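Local atomic coordinates of ZmpA Glycopeptidase (Clostridium perfringens, PDB entry 6XSX), a protein that probably cleaves the peptide backbone of glycosylated proteins as a metalloprotease of the M60 family, this chain being its catalytic module. Residues A[218-223]-A[278-283]; A[163-168]-A[176-181]; A[464-469]-A[509-514]. All coordinates share one frame; numbering follows the deposited sequence. Where two conformers were deposited one is given.

Contact 1: residues A[218-223]-A[278-283]; sequences KETMKY and GFMHEM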
loop_
_atom_site.group_PDB
_atom_site.type_symbol
_atom_site.label_atom_id
_atom_site.label_comp_id
_atom_site.label_asym_id
_atom_site.label_seq_id
_atom_site.Cartn_x
_atom_site.Cartn_y
_atom_site.Cartn_z
ATOM N N LYS A 218 7.775 -2.739 7.108
ATOM C CA LYS A 218 9.149 -2.279 6.946
ATOM C C LYS A 218 9.340 -1.695 5.543
ATOM O O LYS A 218 9.734 -0.543 5.394
ATOM C CB LYS A 218 10.129 -3.423 7.226
ATOM C CG LYS A 218 11.565 -2.997 7.509
ATOM C CD LYS A 218 12.436 -4.152 7.967
ATOM C CE LYS A 218 13.914 -3.906 7.743
ATOM N NZ LYS A 218 14.605 -5.170 7.385
ATOM N N GLU A 219 9.044 -2.495 4.515
ATOM C CA GLU A 219 9.227 -2.081 3.131
ATOM C C GLU A 219 8.390 -0.827 2.853
ATOM O O GLU A 219 8.888 0.120 2.250
ATOM C CB GLU A 219 8.945 -3.257 2.184
ATOM C CG GLU A 219 9.152 -2.963 0.705
ATOM C CD GLU A 219 10.493 -2.346 0.338
ATOM O OE1 GLU A 219 11.488 -2.635 1.030
ATOM O OE2 GLU A 219 10.541 -1.567 -0.628
ATOM N N THR A 220 7.148 -0.799 3.358
ATOM C CA THR A 220 6.249 0.323 3.132
ATOM C C THR A 220 6.822 1.596 3.746
ATOM O O THR A 220 6.785 2.665 3.134
ATOM C CB THR A 220 4.836 0.089 3.683
ATOM O OG1 THR A 220 4.219 -0.926 2.891
ATOM C CG2 THR A 220 3.978 1.338 3.638
ATOM N N MET A 221 7.362 1.471 4.958
ATOM C CA MET A 221 7.797 2.667 5.645
ATOM C C MET A 221 9.101 3.190 5.040
ATOM O O MET A 221 9.272 4.400 4.908
ATOM C CB MET A 221 7.869 2.446 7.158
ATOM C CG MET A 221 6.476 2.488 7.743
ATOM S SD MET A 221 6.377 2.285 9.517
ATOM C CE MET A 221 6.799 3.937 10.073
ATOM N N LYS A 222 9.979 2.277 4.608
ATOM C CA LYS A 222 11.146 2.666 3.828
ATOM C C LYS A 222 10.722 3.412 2.554
ATOM O O LYS A 222 11.198 4.515 2.288
ATOM C CB LYS A 222 12.005 1.439 3.510
ATOM C CG LYS A 222 13.245 1.733 2.675
ATOM C CD LYS A 222 14.016 0.468 2.361
ATOM C CE LYS A 222 14.945 0.617 1.175
ATOM N NZ LYS A 222 15.592 -0.679 0.848
ATOM N N TYR A 223 9.811 2.823 1.773
ATOM C CA TYR A 223 9.346 3.444 0.539
ATOM C C TYR A 223 8.759 4.835 0.786
ATOM O O TYR A 223 8.867 5.701 -0.082
ATOM C CB TYR A 223 8.342 2.531 -0.171
ATOM C CG TYR A 223 7.846 2.956 -1.535
ATOM C CD1 TYR A 223 8.711 3.189 -2.600
ATOM C CD2 TYR A 223 6.483 3.046 -1.781
ATOM C CE1 TYR A 223 8.228 3.529 -3.858
ATOM C CE2 TYR A 223 5.984 3.396 -3.025
ATOM C CZ TYR A 223 6.860 3.640 -4.067
ATOM O OH TYR A 223 6.348 3.962 -5.291
ATOM N N GLY A 278 -4.984 -5.434 -4.740
ATOM C CA GLY A 278 -6.081 -5.321 -3.787
ATOM C C GLY A 278 -5.625 -4.940 -2.376
ATOM O O GLY A 278 -6.089 -3.943 -1.831
ATOM N N PHE A 279 -4.695 -5.713 -1.796
ATOM C CA PHE A 279 -4.264 -5.481 -0.423
ATOM C C PHE A 279 -3.469 -4.187 -0.296
ATOM O O PHE A 279 -3.707 -3.405 0.625
ATOM C CB PHE A 279 -3.474 -6.669 0.131
ATOM C CG PHE A 279 -4.349 -7.772 0.672
ATOM C CD1 PHE A 279 -4.786 -7.748 1.990
ATOM C CD2 PHE A 279 -4.776 -8.804 -0.152
ATOM C CE1 PHE A 279 -5.608 -8.752 2.486
ATOM C CE2 PHE A 279 -5.596 -9.808 0.344
ATOM C CZ PHE A 279 -6.014 -9.777 1.660
ATOM N N MET A 280 -2.517 -3.969 -1.212
ATOM C CA MET A 280 -1.564 -2.883 -1.055
ATOM C C MET A 280 -2.205 -1.538 -1.398
ATOM O O MET A 280 -1.810 -0.507 -0.861
ATOM C CB MET A 280 -0.296 -3.137 -1.873
ATOM C CG MET A 280 0.441 -4.382 -1.405
ATOM S SD MET A 280 0.727 -4.361 0.399
ATOM C CE MET A 280 1.917 -3.033 0.517
ATOM N N HIS A 281 -3.241 -1.561 -2.242
ATOM C CA HIS A 281 -3.995 -0.350 -2.526
ATOM C C HIS A 281 -4.632 0.178 -1.242
ATOM O O HIS A 281 -4.626 1.380 -1.005
ATOM C CB HIS A 281 -5.014 -0.599 -3.647
ATOM C CG HIS A 281 -6.010 0.497 -3.842
ATOM N ND1 HIS A 281 -5.790 1.554 -4.713
ATOM C CD2 HIS A 281 -7.228 0.702 -3.291
ATOM C CE1 HIS A 281 -6.829 2.366 -4.686
ATOM N NE2 HIS A 281 -7.733 1.863 -3.820
ATOM N N GLU A 282 -5.153 -0.731 -0.408
ATOM C CA GLU A 282 -5.757 -0.345 0.861
ATOM C C GLU A 282 -4.706 0.178 1.831
ATOM O O GLU A 282 -4.959 1.144 2.539
ATOM C CB GLU A 282 -6.529 -1.499 1.505
ATOM C CG GLU A 282 -7.671 -2.012 0.641
ATOM C CD GLU A 282 -8.518 -0.941 -0.023
ATOM O OE1 GLU A 282 -8.813 0.068 0.637
ATOM O OE2 GLU A 282 -8.871 -1.112 -1.214
ATOM N N MET A 283 -3.541 -0.473 1.890
ATOM C CA MET A 283 -2.509 0.011 2.793
ATOM C C MET A 283 -2.093 1.417 2.345
ATOM O O MET A 283 -1.883 2.300 3.179
ATOM C CB MET A 283 -1.294 -0.926 2.821
ATOM C CG MET A 283 -0.190 -0.449 3.751
ATOM S SD MET A 283 1.006 -1.754 4.162
ATOM C CE MET A 283 -0.029 -2.824 5.162
#
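Thr220 faces Met280 and Met283 between helices 206-224 and 277-286, and these three buried residues make up the whole of the touch. No hydrogen bond joins the segments, and at the closest pairing, Thr220 with Met283, the CA atoms remain 8.8 Å apart, a gap that long, pliable methionines can span.

The contacts are van der Waals and centre on one atom. Thr220 OG1 lies 3.6 Å from Met283 SD and 3.9 Å from Met280 CE. Met283 leaves its helix with CG anti to the backbone N (chi1 180°) and stays extended at chi2, which brings SD to the threonine; the bend at chi3 turns CE aside. Met280 is bent at both chi2 and chi3 and presents its terminal methyl.

Outside the two segments, Thr220 and Met280 both touch Phe306 of helix 301-309. His281 and Glu282, which point away from this contact, belong to an HExxH sequence, consistent with the zinc-binding motif of metallopeptidases, so the methionines pack the back of the probable active-site helix.

Because Thr220 OG1 already hydrogen-bonds to Val216 O of its own helix, the threonine can sit against thioethers in an apolar core.

Contact 2: residues A[163-168]-A[176-181]; sequences EEYVDL and PDVFDV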
loop_
_atom_site.group_PDB
_atom_site.type_symbol
_atom_site.label_atom_id
_atom_site.label_comp_id
_atom_site.label_asym_id
_atom_site.label_seq_id
_atom_site.Cartn_x
_atom_site.Cartn_y
_atom_site.Cartn_z
ATOM N N GLU A 163 -7.011 -26.258 16.720
ATOM C CA GLU A 163 -7.747 -27.514 16.657
ATOM C C GLU A 163 -8.758 -27.564 17.802
ATOM O O GLU A 163 -9.911 -27.914 17.589
ATOM C CB GLU A 163 -6.811 -28.729 16.669
ATOM C CG GLU A 163 -5.996 -28.907 15.391
ATOM C CD GLU A 163 -6.697 -29.547 14.203
ATOM O OE1 GLU A 163 -7.909 -29.826 14.302
ATOM O OE2 GLU A 163 -6.024 -29.769 13.166
ATOM N N GLU A 164 -8.335 -27.168 19.007
ATOM C CA GLU A 164 -9.196 -27.287 20.176
ATOM C C GLU A 164 -10.371 -26.319 20.067
ATOM O O GLU A 164 -11.487 -26.660 20.458
ATOM C CB GLU A 164 -8.420 -26.982 21.456
ATOM C CG GLU A 164 -7.244 -27.904 21.681
ATOM C CD GLU A 164 -7.454 -28.820 22.864
ATOM O OE1 GLU A 164 -8.401 -29.641 22.810
ATOM O OE2 GLU A 164 -6.695 -28.677 23.850
ATOM N N TYR A 165 -10.104 -25.113 19.542
ATOM C CA TYR A 165 -11.091 -24.041 19.564
ATOM C C TYR A 165 -12.150 -24.267 18.490
ATOM O O TYR A 165 -13.327 -23.975 18.708
ATOM C CB TYR A 165 -10.439 -22.660 19.430
ATOM C CG TYR A 165 -11.393 -21.504 19.624
ATOM C CD1 TYR A 165 -11.690 -21.024 20.897
ATOM C CD2 TYR A 165 -12.015 -20.900 18.539
ATOM C CE1 TYR A 165 -12.572 -19.970 21.087
ATOM C CE2 TYR A 165 -12.886 -19.832 18.709
ATOM C CZ TYR A 165 -13.160 -19.364 19.986
ATOM O OH TYR A 165 -14.032 -18.330 20.155
ATOM N N VAL A 166 -11.721 -24.768 17.326
ATOM C CA VAL A 166 -12.658 -25.104 16.267
ATOM C C VAL A 166 -13.633 -26.170 16.783
ATOM O O VAL A 166 -14.838 -26.105 16.514
ATOM C CB VAL A 166 -11.926 -25.514 14.974
ATOM C CG1 VAL A 166 -12.877 -26.076 13.927
ATOM C CG2 VAL A 166 -11.124 -24.348 14.400
ATOM N N ASP A 167 -13.124 -27.116 17.586
ATOM C CA ASP A 167 -14.000 -28.124 18.171
ATOM C C ASP A 167 -14.990 -27.445 19.118
ATOM O O ASP A 167 -16.183 -27.748 19.089
ATOM C CB ASP A 167 -13.243 -29.249 18.884
ATOM C CG ASP A 167 -14.187 -30.306 19.440
ATOM O OD1 ASP A 167 -14.468 -30.260 20.643
ATOM O OD2 ASP A 167 -14.655 -31.152 18.653
ATOM N N LEU A 168 -14.477 -26.519 19.937
ATOM C CA LEU A 168 -15.293 -25.854 20.941
ATOM C C LEU A 168 -16.388 -25.039 20.254
ATOM O O LEU A 168 -17.521 -25.029 20.724
ATOM C CB LEU A 168 -14.404 -25.002 21.856
ATOM C CG LEU A 168 -15.119 -24.278 22.997
ATOM C CD1 LEU A 168 -15.717 -25.263 23.995
ATOM C CD2 LEU A 168 -14.183 -23.300 23.709
ATOM N N PRO A 176 -17.218 -16.467 19.235
ATOM C CA PRO A 176 -16.763 -15.876 17.973
ATOM C C PRO A 176 -15.847 -16.846 17.220
ATOM O O PRO A 176 -14.988 -17.487 17.823
ATOM C CB PRO A 176 -15.962 -14.655 18.445
ATOM C CG PRO A 176 -15.383 -15.110 19.762
ATOM C CD PRO A 176 -16.494 -15.931 20.401
ATOM N N ASP A 177 -16.049 -16.949 15.899
ATOM C CA ASP A 177 -15.156 -17.696 15.026
ATOM C C ASP A 177 -13.989 -16.773 14.667
ATOM O O ASP A 177 -14.112 -15.950 13.761
ATOM C CB ASP A 177 -15.901 -18.204 13.778
ATOM C CG ASP A 177 -15.118 -19.196 12.919
ATOM O OD1 ASP A 177 -13.921 -19.432 13.212
ATOM O OD2 ASP A 177 -15.706 -19.726 11.948
ATOM N N VAL A 178 -12.868 -16.901 15.385
ATOM C CA VAL A 178 -11.811 -15.902 15.288
ATOM C C VAL A 178 -10.442 -16.533 15.528
ATOM O O VAL A 178 -10.296 -17.343 16.442
ATOM C CB VAL A 178 -12.028 -14.721 16.261
ATOM C CG1 VAL A 178 -12.116 -15.172 17.716
ATOM C CG2 VAL A 178 -10.939 -13.669 16.122
ATOM N N PHE A 179 -9.449 -16.086 14.733
ATOM C CA PHE A 179 -8.033 -16.324 14.982
ATOM C C PHE A 179 -7.240 -15.060 14.660
ATOM O O PHE A 179 -7.432 -14.463 13.595
ATOM C CB PHE A 179 -7.527 -17.501 14.139
ATOM C CG PHE A 179 -6.042 -17.729 14.223
ATOM C CD1 PHE A 179 -5.473 -18.319 15.344
ATOM C CD2 PHE A 179 -5.207 -17.346 13.184
ATOM C CE1 PHE A 179 -4.100 -18.517 15.424
ATOM C CE2 PHE A 179 -3.835 -17.536 13.265
ATOM C CZ PHE A 179 -3.284 -18.132 14.380
ATOM N N ASP A 180 -6.347 -14.660 15.582
ATOM C CA ASP A 180 -5.553 -13.449 15.395
ATOM C C ASP A 180 -4.072 -13.791 15.301
ATOM O O ASP A 180 -3.585 -14.603 16.081
ATOM C CB ASP A 180 -5.747 -12.438 16.531
ATOM C CG ASP A 180 -7.028 -11.618 16.455
ATOM O OD1 ASP A 180 -7.614 -11.540 15.363
ATOM O OD2 ASP A 180 -7.428 -11.047 17.490
ATOM N N VAL A 181 -3.364 -13.117 14.381
ATOM C CA VAL A 181 -1.907 -13.107 14.375
ATOM C C VAL A 181 -1.423 -11.698 14.708
ATOM O O VAL A 181 -1.696 -10.758 13.954
ATOM C CB VAL A 181 -1.319 -13.539 13.017
ATOM C CG1 VAL A 181 0.203 -13.652 13.082
ATOM C CG2 VAL A 181 -1.943 -14.830 12.501
#
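A side chain-to-backbone hydrogen bond, Tyr165 OH to Pro176 O, ties helix 155-171 to the chain that leads from it into strand 179-182, within the beta-alpha-beta unit formed with strand 143-149. The bond is short, 2.7 Å, with the phenol as donor. It arrives in the plane of the Pro176 carbonyl at a C=O...donor angle of 148°, and that oxygen in turn lies at the edge of the tyrosine ring, in the ring's plane, 3.3 Å from Tyr165 CE2. The hydroxyl thus meets the carbonyl oxygen within the planes of both groups.

Tyrosine suits the place because it reaches far while staying mostly apolar. Its CG stands anti to the backbone N (chi1 -173°), which sends the ring away from the helix and puts the hydroxyl beside the proline. There the pyrrolidine ring crosses the phenol at about a right angle, and its CD comes within 3.4 Å of Tyr165 OH. Having no N-H to satisfy, Pro176 adds only an apolar edge and the carbonyl that takes the bond. Val178 adds a looser touch, with its CG1 4.4 Å from Tyr165 OH.

The buried hydroxyl thus has an acceptor, while the rest of the ring packs against Tyr145 and Pro146 of strand 143-149. Val178 also reaches Tyr145, and Phe179 touches Val158 and Leu162 of helix 155-171. Backbone bonds from Asp180 to Tyr148 and from Phe179 to Val190 set strand 179-182 between strands 143-149 and 186-190, with helix 155-171 packed on the first two.

Contact 3: residues A[464-469]-A[509-514]; sequences VSISFD and HEYSIV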
loop_
_atom_site.group_PDB
_atom_site.type_symbol
_atom_site.label_atom_id
_atom_site.label_comp_id
_atom_site.label_asym_id
_atom_site.label_seq_id
_atom_site.Cartn_x
_atom_site.Cartn_y
_atom_site.Cartn_z
ATOM N N VAL A 464 0.628 2.676 -42.544
ATOM C CA VAL A 464 2.006 2.210 -42.547
ATOM C C VAL A 464 2.262 1.430 -41.257
ATOM O O VAL A 464 2.259 2.013 -40.172
ATOM C CB VAL A 464 2.993 3.382 -42.676
ATOM C CG1 VAL A 464 4.435 2.897 -42.608
ATOM C CG2 VAL A 464 2.746 4.195 -43.938
ATOM N N SER A 465 2.483 0.115 -41.395
ATOM C CA SER A 465 2.777 -0.752 -40.266
ATOM C C SER A 465 4.281 -0.987 -40.199
ATOM O O SER A 465 4.846 -1.638 -41.075
ATOM C CB SER A 465 2.016 -2.049 -40.357
ATOM O OG SER A 465 2.271 -2.864 -39.225
ATOM N N ILE A 466 4.911 -0.432 -39.158
ATOM C CA ILE A 466 6.353 -0.487 -38.994
ATOM C C ILE A 466 6.673 -1.498 -37.899
ATOM O O ILE A 466 6.265 -1.309 -36.752
ATOM C CB ILE A 466 6.914 0.909 -38.658
ATOM C CG1 ILE A 466 6.383 1.977 -39.620
ATOM C CG2 ILE A 466 8.440 0.873 -38.595
ATOM C CD1 ILE A 466 6.577 3.405 -39.162
ATOM N N SER A 467 7.385 -2.576 -38.270
ATOM C CA SER A 467 7.822 -3.558 -37.287
ATOM C C SER A 467 9.301 -3.354 -36.974
ATOM O O SER A 467 10.058 -2.878 -37.824
ATOM C CB SER A 467 7.531 -4.968 -37.726
ATOM O OG SER A 467 8.503 -5.423 -38.656
ATOM N N PHE A 468 9.693 -3.728 -35.747
ATOM C CA PHE A 468 11.032 -3.485 -35.234
ATOM C C PHE A 468 11.695 -4.803 -34.868
ATOM O O PHE A 468 11.084 -5.655 -34.228
ATOM C CB PHE A 468 10.960 -2.614 -33.978
ATOM C CG PHE A 468 10.225 -1.317 -34.197
ATOM C CD1 PHE A 468 10.676 -0.399 -35.138
ATOM C CD2 PHE A 468 9.062 -1.030 -33.492
ATOM C CE1 PHE A 468 9.997 0.793 -35.350
ATOM C CE2 PHE A 468 8.389 0.166 -33.707
ATOM C CZ PHE A 468 8.859 1.074 -34.627
ATOM N N ASP A 469 12.954 -4.950 -35.288
ATOM C CA ASP A 469 13.768 -6.097 -34.921
ATOM C C ASP A 469 15.059 -5.566 -34.298
ATOM O O ASP A 469 15.532 -4.501 -34.687
ATOM C CB ASP A 469 13.985 -7.007 -36.133
ATOM C CG ASP A 469 12.705 -7.315 -36.897
ATOM O OD1 ASP A 469 12.029 -8.306 -36.541
ATOM O OD2 ASP A 469 12.384 -6.556 -37.839
ATOM N N HIS A 509 7.316 10.669 -47.619
ATOM C CA HIS A 509 7.508 10.540 -46.148
ATOM C C HIS A 509 8.813 9.798 -45.852
ATOM O O HIS A 509 9.057 8.734 -46.416
ATOM C CB HIS A 509 6.279 9.878 -45.509
ATOM N N GLU A 510 9.654 10.390 -44.991
ATOM C CA GLU A 510 10.871 9.768 -44.481
ATOM C C GLU A 510 10.681 9.458 -42.995
ATOM O O GLU A 510 10.158 10.286 -42.254
ATOM C CB GLU A 510 12.074 10.699 -44.680
ATOM N N TYR A 511 11.106 8.263 -42.563
ATOM C CA TYR A 511 10.908 7.852 -41.179
ATOM C C TYR A 511 12.249 7.743 -40.456
ATOM O O TYR A 511 13.265 7.408 -41.062
ATOM C CB TYR A 511 10.141 6.530 -41.096
ATOM C CG TYR A 511 8.662 6.596 -41.391
ATOM C CD1 TYR A 511 7.749 6.995 -40.423
ATOM C CD2 TYR A 511 8.162 6.221 -42.627
ATOM C CE1 TYR A 511 6.387 7.040 -40.681
ATOM C CE2 TYR A 511 6.804 6.265 -42.905
ATOM C CZ TYR A 511 5.912 6.673 -41.930
ATOM O OH TYR A 511 4.576 6.712 -42.208
ATOM N N SER A 512 12.231 8.009 -39.143
ATOM C CA SER A 512 13.421 7.933 -38.309
ATOM C C SER A 512 13.079 7.303 -36.961
ATOM O O SER A 512 12.229 7.818 -36.236
ATOM C CB SER A 512 14.046 9.292 -38.139
ATOM O OG SER A 512 15.276 9.184 -37.445
ATOM N N ILE A 513 13.760 6.193 -36.646
ATOM C CA ILE A 513 13.440 5.342 -35.511
ATOM C C ILE A 513 14.602 5.368 -34.517
ATOM O O ILE A 513 15.754 5.104 -34.879
ATOM C CB ILE A 513 13.146 3.899 -35.969
ATOM C CG1 ILE A 513 12.168 3.838 -37.147
ATOM C CG2 ILE A 513 12.701 3.034 -34.796
ATOM C CD1 ILE A 513 10.760 4.315 -36.836
ATOM N N VAL A 514 14.280 5.667 -33.256
ATOM C CA VAL A 514 15.266 5.701 -32.190
ATOM C C VAL A 514 14.824 4.736 -31.089
ATOM O O VAL A 514 13.737 4.888 -30.535
ATOM C CB VAL A 514 15.451 7.142 -31.675
ATOM C CG1 VAL A 514 16.414 7.225 -30.497
ATOM C CG2 VAL A 514 15.883 8.098 -32.788
#
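The ring of Tyr511, on strand 511-517, lies along Ile466 and Val464 of strand 463-470, which meet it from one side, Ile466 over the ring and Val464 at the hydroxyl end; one step further along Ile513 meets Phe468. The two strands belong to different sheets: their axes approach to 10.4 Å with an angle of 36° between directions, and side chains alone fill the gap.

The tyrosine ring is the largest bump. Ile466 CD1 rests over one face in a CH-pi contact, 4.1 Å from the centroid of the Tyr511 ring and 20° off the normal, shifted toward the CD1 and CE1 rim. Ile466 reaches there because CG1 is anti to the carbonyl carbon (chi1 -49°) and the chain then runs out extended. Both methyl branches of Val464 come to the phenol oxygen from the same side as Ile466, CG2 3.6 Å and CG1 3.8 Å from Tyr511 OH. The hydroxyl hydrogen-bonds to Asp500 OD2 on strand 497-500, so the long ring crosses the apolar layer and ends on a polar partner.

Phe468 and Ile513 form the second fit. Phe468 CE1 is 3.6 Å from Ile513 CG2 and 3.9 Å from Ile513 CD1, so both isoleucine methyls press on that corner from one side, obliquely to the ring. Phe468 also stacks on Tyr481, while Tyr511 lies beside Phe528.

Branched aliphatics filling the spaces round large rings between two sheets, with serines on the outward positions, are characteristic of a beta sandwich; this small all-beta domain is probably an immunoglobulin-like or fibronectin type III-like fold.

All three contacts are buried, although Val464 in contact 3 is partly exposed, and they lie in different parts of the chain. Contact 1 sits near its centre, between two helices; contact 2 lies about 29 Å from contact 1, centre to centre, where a helix returns to a sheet; contact 3 belongs to the C-terminal strands, about 64 Å from contact 2 between centres and on the opposite side of the chain's centre. They share no helix or strand. Contacts 1 and 2 both belong to the M60 peptidase region. Their chemistry differs: thioethers against a hydroxyl satisfied by its own helix in contact 1, one directed hydrogen bond in contact 2, and aliphatic methyls laid on aromatic rings in contact 3.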